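Local coordinates for Serine/threonine-protein acetyltransferase HopZ1a (PDB 5KLP), which transfers acetyl groups from acetyl-CoA to serine, threonine and lysine residues of plant host proteins, using inositol hexakisphosphate as cofactor, at residues I41-A52 / D326-L337; I177-T185 / F260-Q269. The protein carries 10 engineered substitutions. All coordinates share one frame; numbering follows the deposited sequence.

How the interactions relate
Interaction 1 joins an early helix, 40-53, to the last one, 324-340, while interaction 2 ties the end of strand 175-179 and the loop after it to residues 260-269. Along the chain both segments of interaction 2 therefore fall between those of interaction 1. Their centres are about 21 Å apart, yet they touch where F328 CB packs 3.8 Å from H263 CE1. Both line the pocket of the same inositol hexakisphosphate, Q331, R335, K262 and H263 by hydrogen bonds and F328 by contact at its ring edge. The cofactor thus connects the paired helices with the loop leading into the CoA-binding residues A265 to T268, consistent with its being an allosteric activator, as in the YopJ family.

Interaction 1 of 2, residues I41-A52 / D326-L337; sequences IKAYGQAALDRA and DGFRLQEIKRVL. With IHP (inositol hexakisphosphate), chain D.
Helices 41-52 and 326-337 run nearly antiparallel, their N-to-C directions 153° apart and their axes 9.5 Å apart at closest approach. I333 lays CD1 over one face of the Y44 ring, a CH-pi contact 3.9 Å from the centroid; this methyl also meets A48 CB at 3.6 Å and G45 CA at 4.0 Å. The branched L330 reaches A52 CB with CD1 and A48 CB with CD2, small alanines suiting this close approach. At one end I41 CD1 touches V336 CG1, the CG1 of I41 lying opposite its own backbone N (chi1 -168°) and carrying CD1 across. At the other, the extended chain of R51 brings NE to D326 OD1 (2.9 Å, in a salt bridge), although that oxygen is less surely placed. D188 pairs with R51 and R329, and D65 with R329, so these outside acids probably offset the two close arginines. A bridging water donates to A48 O and D326 O and accepts from R329 NE. On the far side of helix 324-340, Q331 NE2 and R335 NH1 bind inositol hexakisphosphate. Helix 61-79 packs against Y44 and V336, D65 bonding Y44 OH, while helix 21-36 meets L49 and L330 and helix 189-202 touches Y44 and R329.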
loop_
_atom_site.group_PDB
_atom_site.type_symbol
_atom_site.label_atom_id
_atom_site.label_comp_id
_atom_site.label_asym_id
_atom_site.label_seq_id
_atom_site.Cartn_x
_atom_site.Cartn_y
_atom_site.Cartn_z
ATOM N N ILE A 41 -0.580 23.109 0.123
ATOM C CA ILE A 41 -1.609 22.136 -0.214
ATOM C C ILE A 41 -2.299 22.491 -1.539
ATOM O O ILE A 41 -2.698 21.602 -2.282
ATOM C CB ILE A 41 -2.640 21.994 0.911
ATOM C CG1 ILE A 41 -3.516 20.767 0.655
ATOM C CG2 ILE A 41 -3.466 23.279 1.074
ATOM C CD1 ILE A 41 -3.459 19.765 1.782
ATOM N N LYS A 42 -2.420 23.783 -1.841
ATOM C CA LYS A 42 -2.983 24.208 -3.118
ATOM C C LYS A 42 -2.080 23.763 -4.262
ATOM O O LYS A 42 -2.558 23.271 -5.285
ATOM C CB LYS A 42 -3.175 25.731 -3.168
ATOM N N ALA A 43 -0.775 23.962 -4.095
ATOM C CA ALA A 43 0.195 23.564 -5.110
ATOM C C ALA A 43 0.148 22.051 -5.308
ATOM O O ALA A 43 0.174 21.555 -6.428
ATOM C CB ALA A 43 1.595 24.011 -4.723
ATOM N N TYR A 44 0.057 21.328 -4.199
ATOM C CA TYR A 44 -0.045 19.882 -4.242
ATOM C C TYR A 44 -1.281 19.460 -5.022
ATOM O O TYR A 44 -1.220 18.568 -5.865
ATOM C CB TYR A 44 -0.085 19.313 -2.831
ATOM C CG TYR A 44 -0.187 17.797 -2.778
ATOM C CD1 TYR A 44 0.637 16.994 -3.563
ATOM C CD2 TYR A 44 -1.072 17.176 -1.909
ATOM C CE1 TYR A 44 0.555 15.603 -3.498
ATOM C CE2 TYR A 44 -1.154 15.781 -1.833
ATOM C CZ TYR A 44 -0.343 15.007 -2.627
ATOM O OH TYR A 44 -0.446 13.625 -2.546
ATOM N N GLY A 45 -2.405 20.093 -4.719
ATOM C CA GLY A 45 -3.634 19.833 -5.441
ATOM C C GLY A 45 -3.523 20.093 -6.930
ATOM O O GLY A 45 -3.995 19.302 -7.738
ATOM N N GLN A 46 -2.879 21.194 -7.303
ATOM C CA GLN A 46 -2.775 21.542 -8.712
ATOM C C GLN A 46 -1.888 20.552 -9.449
ATOM O O GLN A 46 -2.201 20.151 -10.573
ATOM C CB GLN A 46 -2.242 22.966 -8.882
ATOM C CG GLN A 46 -2.294 23.477 -10.310
ATOM C CD GLN A 46 -3.677 23.358 -10.920
ATOM O OE1 GLN A 46 -4.641 23.950 -10.429
ATOM N NE2 GLN A 46 -3.782 22.587 -11.996
ATOM N N ALA A 47 -0.790 20.149 -8.810
ATOM C CA ALA A 47 0.113 19.156 -9.393
ATOM C C ALA A 47 -0.618 17.837 -9.624
ATOM O O ALA A 47 -0.466 17.204 -10.671
ATOM C CB ALA A 47 1.319 18.936 -8.492
ATOM N N ALA A 48 -1.398 17.420 -8.630
ATOM C CA ALA A 48 -2.153 16.170 -8.729
ATOM C C ALA A 48 -3.206 16.259 -9.826
ATOM O O ALA A 48 -3.462 15.283 -10.529
ATOM C CB ALA A 48 -2.802 15.833 -7.408
ATOM N N LEU A 49 -3.818 17.436 -9.953
ATOM C CA LEU A 49 -4.806 17.681 -10.996
ATOM C C LEU A 49 -4.153 17.594 -12.365
ATOM O O LEU A 49 -4.664 16.924 -13.260
ATOM C CB LEU A 49 -5.475 19.048 -10.808
ATOM C CG LEU A 49 -6.526 19.133 -9.696
ATOM C CD1 LEU A 49 -6.919 20.580 -9.444
ATOM C CD2 LEU A 49 -7.750 18.319 -10.070
ATOM N N ASP A 50 -3.009 18.259 -12.505
ATOM C CA ASP A 50 -2.242 18.227 -13.737
ATOM C C ASP A 50 -1.868 16.798 -14.108
ATOM O O ASP A 50 -1.972 16.405 -15.268
ATOM C CB ASP A 50 -0.968 19.073 -13.610
ATOM C CG ASP A 50 -1.257 20.557 -13.464
ATOM O OD1 ASP A 50 -2.393 20.982 -13.762
ATOM O OD2 ASP A 50 -0.341 21.299 -13.057
ATOM N N ARG A 51 -1.442 16.017 -13.119
ATOM C CA ARG A 51 -1.061 14.624 -13.365
ATOM C C ARG A 51 -2.229 13.788 -13.858
ATOM O O ARG A 51 -2.093 13.010 -14.802
ATOM C CB ARG A 51 -0.476 13.994 -12.100
ATOM C CG ARG A 51 -0.083 12.522 -12.248
ATOM C CD ARG A 51 0.624 12.057 -10.990
ATOM N NE ARG A 51 1.065 10.662 -11.029
ATOM C CZ ARG A 51 2.211 10.248 -11.563
ATOM N NH1 ARG A 51 3.040 11.113 -12.133
ATOM N NH2 ARG A 51 2.525 8.961 -11.533
ATOM N N ALA A 52 -3.378 13.933 -13.210
ATOM C CA ALA A 52 -4.552 13.174 -13.617
ATOM C C ALA A 52 -5.025 13.648 -14.994
ATOM O O ALA A 52 -5.677 12.899 -15.711
ATOM C CB ALA A 52 -5.672 13.300 -12.593
ATOM N N ASP A 326 -4.156 7.669 -9.403
ATOM C CA ASP A 326 -4.104 9.130 -9.514
ATOM C C ASP A 326 -5.460 9.715 -9.130
ATOM O O ASP A 326 -5.547 10.815 -8.575
ATOM C CB ASP A 326 -3.683 9.515 -10.934
ATOM C CG ASP A 326 -2.324 8.906 -11.312
ATOM O OD1 ASP A 326 -1.334 9.062 -10.544
ATOM O OD2 ASP A 326 -2.263 8.201 -12.335
ATOM N N GLY A 327 -6.515 8.946 -9.384
ATOM C CA GLY A 327 -7.847 9.298 -8.927
ATOM C C GLY A 327 -7.950 9.231 -7.408
ATOM O O GLY A 327 -8.577 10.084 -6.781
ATOM N N PHE A 328 -7.336 8.210 -6.816
ATOM C CA PHE A 328 -7.314 8.093 -5.364
ATOM C C PHE A 328 -6.625 9.319 -4.733
ATOM O O PHE A 328 -7.073 9.830 -3.712
ATOM C CB PHE A 328 -6.620 6.788 -4.933
ATOM C CG PHE A 328 -6.459 6.660 -3.439
ATOM C CD1 PHE A 328 -7.561 6.446 -2.622
ATOM C CD2 PHE A 328 -5.214 6.807 -2.850
ATOM C CE1 PHE A 328 -7.420 6.355 -1.240
ATOM C CE2 PHE A 328 -5.064 6.726 -1.477
ATOM C CZ PHE A 328 -6.171 6.498 -0.668
ATOM N N ARG A 329 -5.548 9.798 -5.353
ATOM C CA ARG A 329 -4.848 10.969 -4.825
ATOM C C ARG A 329 -5.761 12.197 -4.817
ATOM O O ARG A 329 -5.768 12.941 -3.848
ATOM C CB ARG A 329 -3.569 11.262 -5.613
ATOM C CG ARG A 329 -2.766 12.467 -5.080
ATOM C CD ARG A 329 -1.349 12.466 -5.680
ATOM N NE ARG A 329 -1.421 11.887 -7.006
ATOM C CZ ARG A 329 -0.660 10.905 -7.470
ATOM N NH1 ARG A 329 0.315 10.366 -6.747
ATOM N NH2 ARG A 329 -0.882 10.479 -8.690
ATOM N N LEU A 330 -6.514 12.399 -5.897
ATOM C CA LEU A 330 -7.476 13.492 -5.983
ATOM C C LEU A 330 -8.518 13.380 -4.863
ATOM O O LEU A 330 -8.910 14.372 -4.250
ATOM C CB LEU A 330 -8.162 13.484 -7.353
ATOM C CG LEU A 330 -7.213 13.601 -8.558
ATOM C CD1 LEU A 330 -7.993 13.620 -9.863
ATOM C CD2 LEU A 330 -6.333 14.844 -8.457
ATOM N N GLN A 331 -8.972 12.157 -4.614
ATOM C CA GLN A 331 -9.930 11.886 -3.552
ATOM C C GLN A 331 -9.383 12.275 -2.180
ATOM O O GLN A 331 -10.091 12.879 -1.363
ATOM C CB GLN A 331 -10.312 10.406 -3.559
ATOM C CG GLN A 331 -11.009 9.944 -2.308
ATOM C CD GLN A 331 -11.203 8.436 -2.295
ATOM O OE1 GLN A 331 -12.067 7.901 -2.993
ATOM N NE2 GLN A 331 -10.361 7.739 -1.530
ATOM N N GLU A 332 -8.119 11.936 -1.931
ATOM C CA GLU A 332 -7.505 12.222 -0.638
ATOM C C GLU A 332 -7.303 13.724 -0.408
ATOM O O GLU A 332 -7.542 14.227 0.681
ATOM C CB GLU A 332 -6.181 11.487 -0.517
ATOM C CG GLU A 332 -6.376 9.986 -0.506
ATOM C CD GLU A 332 -7.426 9.578 0.507
ATOM O OE1 GLU A 332 -7.085 9.550 1.714
ATOM O OE2 GLU A 332 -8.585 9.302 0.105
ATOM N N ILE A 333 -6.861 14.426 -1.443
ATOM C CA ILE A 333 -6.650 15.873 -1.340
ATOM C C ILE A 333 -7.982 16.564 -1.089
ATOM O O ILE A 333 -8.098 17.432 -0.208
ATOM C CB ILE A 333 -5.976 16.410 -2.606
ATOM C CG1 ILE A 333 -4.596 15.763 -2.755
ATOM C CG2 ILE A 333 -5.872 17.934 -2.572
ATOM C CD1 ILE A 333 -3.885 16.126 -4.024
ATOM N N LYS A 334 -9.001 16.128 -1.825
ATOM C CA LYS A 334 -10.362 16.608 -1.604
ATOM C C LYS A 334 -10.801 16.391 -0.146
ATOM O O LYS A 334 -11.343 17.290 0.488
ATOM C CB LYS A 334 -11.333 15.905 -2.555
ATOM C CG LYS A 334 -12.776 16.397 -2.476
ATOM C CD LYS A 334 -13.714 15.414 -3.172
ATOM C CE LYS A 334 -15.177 15.769 -2.950
ATOM N NZ LYS A 334 -16.086 15.006 -3.858
ATOM N N ARG A 335 -10.551 15.209 0.396
ATOM C CA ARG A 335 -10.918 14.963 1.784
ATOM C C ARG A 335 -10.190 15.922 2.733
ATOM O O ARG A 335 -10.776 16.414 3.695
ATOM C CB ARG A 335 -10.645 13.513 2.147
ATOM C CG ARG A 335 -11.700 12.575 1.581
ATOM C CD ARG A 335 -11.299 11.103 1.750
ATOM N NE ARG A 335 -12.297 10.241 1.135
ATOM C CZ ARG A 335 -12.201 8.917 1.068
ATOM N NH1 ARG A 335 -11.155 8.299 1.601
ATOM N NH2 ARG A 335 -13.159 8.220 0.475
ATOM N N VAL A 336 -8.916 16.191 2.458
ATOM C CA VAL A 336 -8.169 17.130 3.293
ATOM C C VAL A 336 -8.738 18.546 3.174
ATOM O O VAL A 336 -9.024 19.196 4.188
ATOM C CB VAL A 336 -6.688 17.147 2.930
ATOM C CG1 VAL A 336 -5.982 18.258 3.695
ATOM C CG2 VAL A 336 -6.066 15.804 3.263
ATOM N N LEU A 337 -8.947 19.005 1.941
ATOM C CA LEU A 337 -9.401 20.377 1.720
ATOM C C LEU A 337 -10.828 20.563 2.218
ATOM O O LEU A 337 -11.210 21.663 2.648
ATOM C CB LEU A 337 -9.287 20.763 0.242
ATOM C CG LEU A 337 -7.846 20.916 -0.250
ATOM C CD1 LEU A 337 -7.808 21.287 -1.732
ATOM C CD2 LEU A 337 -7.092 21.952 0.596
HETATM C C1 IHP D . -14.785 5.823 -0.913
HETATM C C2 IHP D . -13.425 5.210 -1.478
HETATM C C3 IHP D . -13.172 4.967 -3.015
HETATM C C4 IHP D . -14.438 5.285 -3.939
HETATM C C5 IHP D . -15.810 5.308 -3.291
HETATM C C6 IHP D . -15.683 6.283 -2.129
HETATM O O11 IHP D . -15.389 5.025 -0.071
HETATM P P1 IHP D . -15.838 5.253 1.547
HETATM O O21 IHP D . -15.606 3.965 2.335
HETATM O O31 IHP D . -17.327 5.604 1.626
HETATM O O41 IHP D . -15.084 6.359 2.265
HETATM O O12 IHP D . -12.971 4.137 -0.744
HETATM P P2 IHP D . -11.508 4.326 0.066
HETATM O O22 IHP D . -11.616 5.496 1.067
HETATM O O32 IHP D . -11.034 3.079 0.821
HETATM O O42 IHP D . -10.432 4.761 -0.958
HETATM O O13 IHP D . -12.817 3.748 -3.122
HETATM P P3 IHP D . -11.445 2.925 -3.652
HETATM O O23 IHP D . -10.115 3.193 -2.947
HETATM O O33 IHP D . -11.978 1.562 -3.215
HETATM O O43 IHP D . -11.229 2.978 -5.161
HETATM O O14 IHP D . -14.470 4.504 -5.028
HETATM P P4 IHP D . -13.923 4.983 -6.477
HETATM O O24 IHP D . -12.397 4.905 -6.557
HETATM O O34 IHP D . -14.541 4.163 -7.628
HETATM O O44 IHP D . -14.308 6.451 -6.741
HETATM O O15 IHP D . -16.368 4.116 -3.024
HETATM P P5 IHP D . -17.751 3.524 -3.827
HETATM O O25 IHP D . -18.056 4.364 -5.073
HETATM O O35 IHP D . -17.532 2.059 -4.294
HETATM O O45 IHP D . -18.999 3.551 -2.940
HETATM O O16 IHP D . -16.886 6.665 -1.705
HETATM P P6 IHP D . -17.251 8.158 -1.145
HETATM O O26 IHP D . -16.481 9.221 -1.927
HETATM O O36 IHP D . -18.758 8.449 -1.266
HETATM O O46 IHP D . -16.887 8.286 0.339
HETATM O O HOH W 1 -3.155 12.692 -9.114
#

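Interaction 2 of 2, residues I177-T185 / F260-Q269; sequences IIETQAAAT and FYKHGASLTQ. Engineered in segment 177-185: A183 (natural residue Gln), A184 (natural residue Lys). With IHP (inositol hexakisphosphate), chain D.
The Y261 ring turns its edge to the 177-185 segment: T180 O accepts from Y261 OH at 2.7 Å, in the carbonyl plane and on a lone pair. A182 CB approaches that ring obliquely, 4.3 Å from Y261 CD1. A tyrosine suits its place because its ring lies beside A182 and F251 while its hydroxyl reaches T180 O. The H263 ring likewise works at its edge, where NE2 donates in plane to O23 of inositol hexakisphosphate, while K262 NZ donates to O33.

In Q269, CG is anti to the backbone N (chi1 180°) and the chain runs extended, carrying NE2 to Q181 O at 2.8 Å, nearly straight (164°) but from well above the carbonyl plane. The other end of the amide, OE1, accepts from a water that also donates to A182 O and accepts from S266 N. A182 O accepts from A265 N at 3.3 Å, nearly along the C=O axis, and G264 CA makes a C-H...O contact to that oxygen at 3.5 Å; glycine suits the place because a CB would crowd Q269 OE1. CB of the engineered A184 touches A265 CB at 3.6 Å. S266 OG caps the next helix by accepting from Q269 N. The contact thus joins CoA-binding positions A184, T185 and A265 to T268 with K262 and H263 of the cofactor pocket.

T180 OG1 accepts from A182 N in an ST turn, and Y196 of helix 189-202 bonds this oxygen and F260 O. Strand 175-179 pairs with strands 138-143 and 248-251, F251 of the latter packing on Q181 and Y261.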
loop_
_atom_site.group_PDB
_atom_site.type_symbol
_atom_site.label_atom_id
_atom_site.label_comp_id
_atom_site.label_asym_id
_atom_site.label_seq_id
_atom_site.Cartn_x
_atom_site.Cartn_y
_atom_site.Cartn_z
ATOM N N ILE A 177 5.978 -10.294 4.619
ATOM C CA ILE A 177 5.989 -9.274 3.591
ATOM C C ILE A 177 5.131 -9.778 2.448
ATOM O O ILE A 177 5.429 -10.803 1.832
ATOM C CB ILE A 177 7.404 -8.953 3.097
ATOM C CG1 ILE A 177 8.275 -8.489 4.264
ATOM C CG2 ILE A 177 7.339 -7.887 2.026
ATOM C CD1 ILE A 177 9.717 -8.206 3.897
ATOM N N ILE A 178 4.053 -9.060 2.182
ATOM C CA ILE A 178 3.124 -9.449 1.141
ATOM C C ILE A 178 3.323 -8.570 -0.087
ATOM O O ILE A 178 3.150 -7.349 -0.055
ATOM C CB ILE A 178 1.682 -9.376 1.633
ATOM C CG1 ILE A 178 1.502 -10.372 2.787
ATOM C CG2 ILE A 178 0.704 -9.683 0.492
ATOM C CD1 ILE A 178 0.171 -10.271 3.475
ATOM N N GLU A 179 3.727 -9.214 -1.172
ATOM C CA GLU A 179 4.048 -8.510 -2.404
ATOM C C GLU A 179 2.821 -8.477 -3.310
ATOM O O GLU A 179 2.385 -9.518 -3.767
ATOM C CB GLU A 179 5.222 -9.195 -3.103
ATOM C CG GLU A 179 5.515 -8.689 -4.509
ATOM C CD GLU A 179 6.630 -9.472 -5.186
ATOM O OE1 GLU A 179 7.799 -9.277 -4.788
ATOM O OE2 GLU A 179 6.335 -10.295 -6.100
ATOM N N THR A 180 2.265 -7.301 -3.594
ATOM C CA THR A 180 1.047 -7.298 -4.411
ATOM C C THR A 180 1.313 -7.085 -5.911
ATOM O O THR A 180 0.569 -7.601 -6.738
ATOM C CB THR A 180 0.036 -6.217 -3.939
ATOM O OG1 THR A 180 0.510 -4.915 -4.301
ATOM C CG2 THR A 180 -0.163 -6.265 -2.425
ATOM N N GLN A 181 2.392 -6.377 -6.253
ATOM C CA GLN A 181 2.690 -5.982 -7.652
ATOM C C GLN A 181 1.592 -5.134 -8.279
ATOM O O GLN A 181 1.433 -5.117 -9.508
ATOM C CB GLN A 181 2.935 -7.221 -8.551
ATOM C CG GLN A 181 3.990 -8.196 -7.996
ATOM C CD GLN A 181 4.288 -9.360 -8.940
ATOM O OE1 GLN A 181 3.888 -9.353 -10.114
ATOM N NE2 GLN A 181 5.002 -10.367 -8.429
ATOM N N ALA A 182 0.821 -4.427 -7.454
ATOM C CA ALA A 182 -0.230 -3.587 -8.009
ATOM C C ALA A 182 0.371 -2.334 -8.675
ATOM O O ALA A 182 -0.133 -1.870 -9.693
ATOM C CB ALA A 182 -1.246 -3.200 -6.922
ATOM N N ALA A 183 1.450 -1.805 -8.102
ATOM C CA ALA A 183 2.078 -0.578 -8.611
ATOM C C ALA A 183 3.018 -0.895 -9.762
ATOM O O ALA A 183 3.885 -1.762 -9.636
ATOM C CB ALA A 183 2.841 0.134 -7.506
ATOM N N ALA A 184 2.870 -0.170 -10.862
ATOM C CA ALA A 184 3.708 -0.377 -12.041
ATOM C C ALA A 184 5.044 0.346 -11.910
ATOM O O ALA A 184 6.022 -0.018 -12.552
ATOM C CB ALA A 184 2.984 0.083 -13.286
ATOM N N THR A 185 5.068 1.395 -11.093
ATOM C CA THR A 185 6.300 2.126 -10.804
ATOM C C THR A 185 6.380 2.385 -9.312
ATOM O O THR A 185 5.492 1.999 -8.561
ATOM C CB THR A 185 6.385 3.472 -11.556
ATOM O OG1 THR A 185 5.448 4.399 -10.998
ATOM C CG2 THR A 185 6.083 3.286 -13.029
ATOM N N PHE A 260 -7.228 -4.769 -2.687
ATOM C CA PHE A 260 -5.830 -4.361 -2.832
ATOM C C PHE A 260 -5.383 -4.297 -4.286
ATOM O O PHE A 260 -4.243 -3.935 -4.574
ATOM C CB PHE A 260 -4.941 -5.302 -1.997
ATOM C CG PHE A 260 -5.086 -5.069 -0.517
ATOM C CD1 PHE A 260 -6.156 -5.616 0.183
ATOM C CD2 PHE A 260 -4.191 -4.223 0.161
ATOM C CE1 PHE A 260 -6.314 -5.366 1.545
ATOM C CE2 PHE A 260 -4.337 -3.971 1.515
ATOM C CZ PHE A 260 -5.405 -4.544 2.214
ATOM N N TYR A 261 -6.289 -4.601 -5.213
ATOM C CA TYR A 261 -5.936 -4.562 -6.626
ATOM C C TYR A 261 -6.748 -3.549 -7.418
ATOM O O TYR A 261 -6.556 -3.404 -8.621
ATOM C CB TYR A 261 -6.056 -5.973 -7.243
ATOM C CG TYR A 261 -4.872 -6.821 -6.842
ATOM C CD1 TYR A 261 -3.670 -6.729 -7.535
ATOM C CD2 TYR A 261 -4.920 -7.637 -5.711
ATOM C CE1 TYR A 261 -2.561 -7.456 -7.149
ATOM C CE2 TYR A 261 -3.815 -8.378 -5.316
ATOM C CZ TYR A 261 -2.642 -8.288 -6.045
ATOM O OH TYR A 261 -1.532 -8.997 -5.662
ATOM N N LYS A 262 -7.634 -2.828 -6.740
ATOM C CA LYS A 262 -8.484 -1.846 -7.401
ATOM C C LYS A 262 -7.714 -0.726 -8.128
ATOM O O LYS A 262 -8.197 -0.178 -9.123
ATOM C CB LYS A 262 -9.443 -1.215 -6.376
ATOM C CG LYS A 262 -10.552 -2.123 -5.908
ATOM C CD LYS A 262 -11.533 -1.393 -5.009
ATOM C CE LYS A 262 -12.429 -0.433 -5.810
ATOM N NZ LYS A 262 -13.501 0.181 -4.957
ATOM N N HIS A 263 -6.533 -0.371 -7.626
ATOM C CA HIS A 263 -5.741 0.702 -8.243
ATOM C C HIS A 263 -4.556 0.179 -9.042
ATOM O O HIS A 263 -3.645 0.939 -9.380
ATOM C CB HIS A 263 -5.263 1.675 -7.162
ATOM C CG HIS A 263 -6.393 2.307 -6.420
ATOM N ND1 HIS A 263 -7.288 3.159 -7.030
ATOM C CD2 HIS A 263 -6.828 2.148 -5.149
ATOM C CE1 HIS A 263 -8.206 3.528 -6.156
ATOM N NE2 HIS A 263 -7.950 2.929 -5.007
ATOM N N GLY A 264 -4.584 -1.119 -9.339
ATOM C CA GLY A 264 -3.564 -1.752 -10.148
ATOM C C GLY A 264 -3.462 -1.056 -11.491
ATOM O O GLY A 264 -4.473 -0.780 -12.141
ATOM N N ALA A 265 -2.239 -0.771 -11.912
ATOM C CA ALA A 265 -2.030 -0.065 -13.172
ATOM C C ALA A 265 -2.334 -0.957 -14.367
ATOM O O ALA A 265 -2.886 -0.498 -15.362
ATOM C CB ALA A 265 -0.605 0.463 -13.254
ATOM N N SER A 266 -2.005 -2.240 -14.255
ATOM C CA SER A 266 -2.004 -3.114 -15.422
ATOM C C SER A 266 -3.371 -3.718 -15.772
ATOM O O SER A 266 -3.994 -4.430 -14.971
ATOM C CB SER A 266 -0.985 -4.244 -15.220
ATOM O OG SER A 266 -1.078 -5.191 -16.268
ATOM N N LEU A 267 -3.816 -3.446 -16.989
ATOM C CA LEU A 267 -5.023 -4.070 -17.513
ATOM C C LEU A 267 -4.863 -5.598 -17.613
ATOM O O LEU A 267 -5.775 -6.360 -17.291
ATOM C CB LEU A 267 -5.358 -3.479 -18.887
ATOM C CG LEU A 267 -6.341 -4.271 -19.742
ATOM C CD1 LEU A 267 -7.705 -4.386 -19.058
ATOM C CD2 LEU A 267 -6.469 -3.649 -21.122
ATOM N N THR A 268 -3.701 -6.058 -18.054
ATOM C CA THR A 268 -3.544 -7.496 -18.254
ATOM C C THR A 268 -3.467 -8.227 -16.909
ATOM O O THR A 268 -3.982 -9.337 -16.775
ATOM C CB THR A 268 -2.316 -7.824 -19.117
ATOM O OG1 THR A 268 -1.150 -7.205 -18.569
ATOM C CG2 THR A 268 -2.547 -7.318 -20.526
ATOM N N GLN A 269 -2.835 -7.610 -15.917
ATOM C CA GLN A 269 -2.825 -8.197 -14.574
ATOM C C GLN A 269 -4.257 -8.460 -14.095
ATOM O O GLN A 269 -4.585 -9.566 -13.649
ATOM C CB GLN A 269 -2.095 -7.279 -13.594
ATOM C CG GLN A 269 -2.024 -7.782 -12.160
ATOM C CD GLN A 269 -1.387 -6.753 -11.261
ATOM O OE1 GLN A 269 -1.941 -5.666 -11.052
ATOM N NE2 GLN A 269 -0.200 -7.067 -10.747
HETATM C C1 IHP D . -14.785 5.823 -0.913
HETATM C C2 IHP D . -13.425 5.210 -1.478
HETATM C C3 IHP D . -13.172 4.967 -3.015
HETATM C C4 IHP D . -14.438 5.285 -3.939
HETATM C C5 IHP D . -15.810 5.308 -3.291
HETATM C C6 IHP D . -15.683 6.283 -2.129
HETATM O O11 IHP D . -15.389 5.025 -0.071
HETATM P P1 IHP D . -15.838 5.253 1.547
HETATM O O21 IHP D . -15.606 3.965 2.335
HETATM O O31 IHP D . -17.327 5.604 1.626
HETATM O O41 IHP D . -15.084 6.359 2.265
HETATM O O12 IHP D . -12.971 4.137 -0.744
HETATM P P2 IHP D . -11.508 4.326 0.066
HETATM O O22 IHP D . -11.616 5.496 1.067
HETATM O O32 IHP D . -11.034 3.079 0.821
HETATM O O42 IHP D . -10.432 4.761 -0.958
HETATM O O13 IHP D . -12.817 3.748 -3.122
HETATM P P3 IHP D . -11.445 2.925 -3.652
HETATM O O23 IHP D . -10.115 3.193 -2.947
HETATM O O33 IHP D . -11.978 1.562 -3.215
HETATM O O43 IHP D . -11.229 2.978 -5.161
HETATM O O14 IHP D . -14.470 4.504 -5.028
HETATM P P4 IHP D . -13.923 4.983 -6.477
HETATM O O24 IHP D . -12.397 4.905 -6.557
HETATM O O34 IHP D . -14.541 4.163 -7.628
HETATM O O44 IHP D . -14.308 6.451 -6.741
HETATM O O15 IHP D . -16.368 4.116 -3.024
HETATM P P5 IHP D . -17.751 3.524 -3.827
HETATM O O25 IHP D . -18.056 4.364 -5.073
HETATM O O35 IHP D . -17.532 2.059 -4.294
HETATM O O45 IHP D . -18.999 3.551 -2.940
HETATM O O16 IHP D . -16.886 6.665 -1.705
HETATM P P6 IHP D . -17.251 8.158 -1.145
HETATM O O26 IHP D . -16.481 9.221 -1.927
HETATM O O36 IHP D . -18.758 8.449 -1.266
HETATM O O46 IHP D . -16.887 8.286 0.339
HETATM O O HOH W 2 -0.636 -3.473 -11.929
#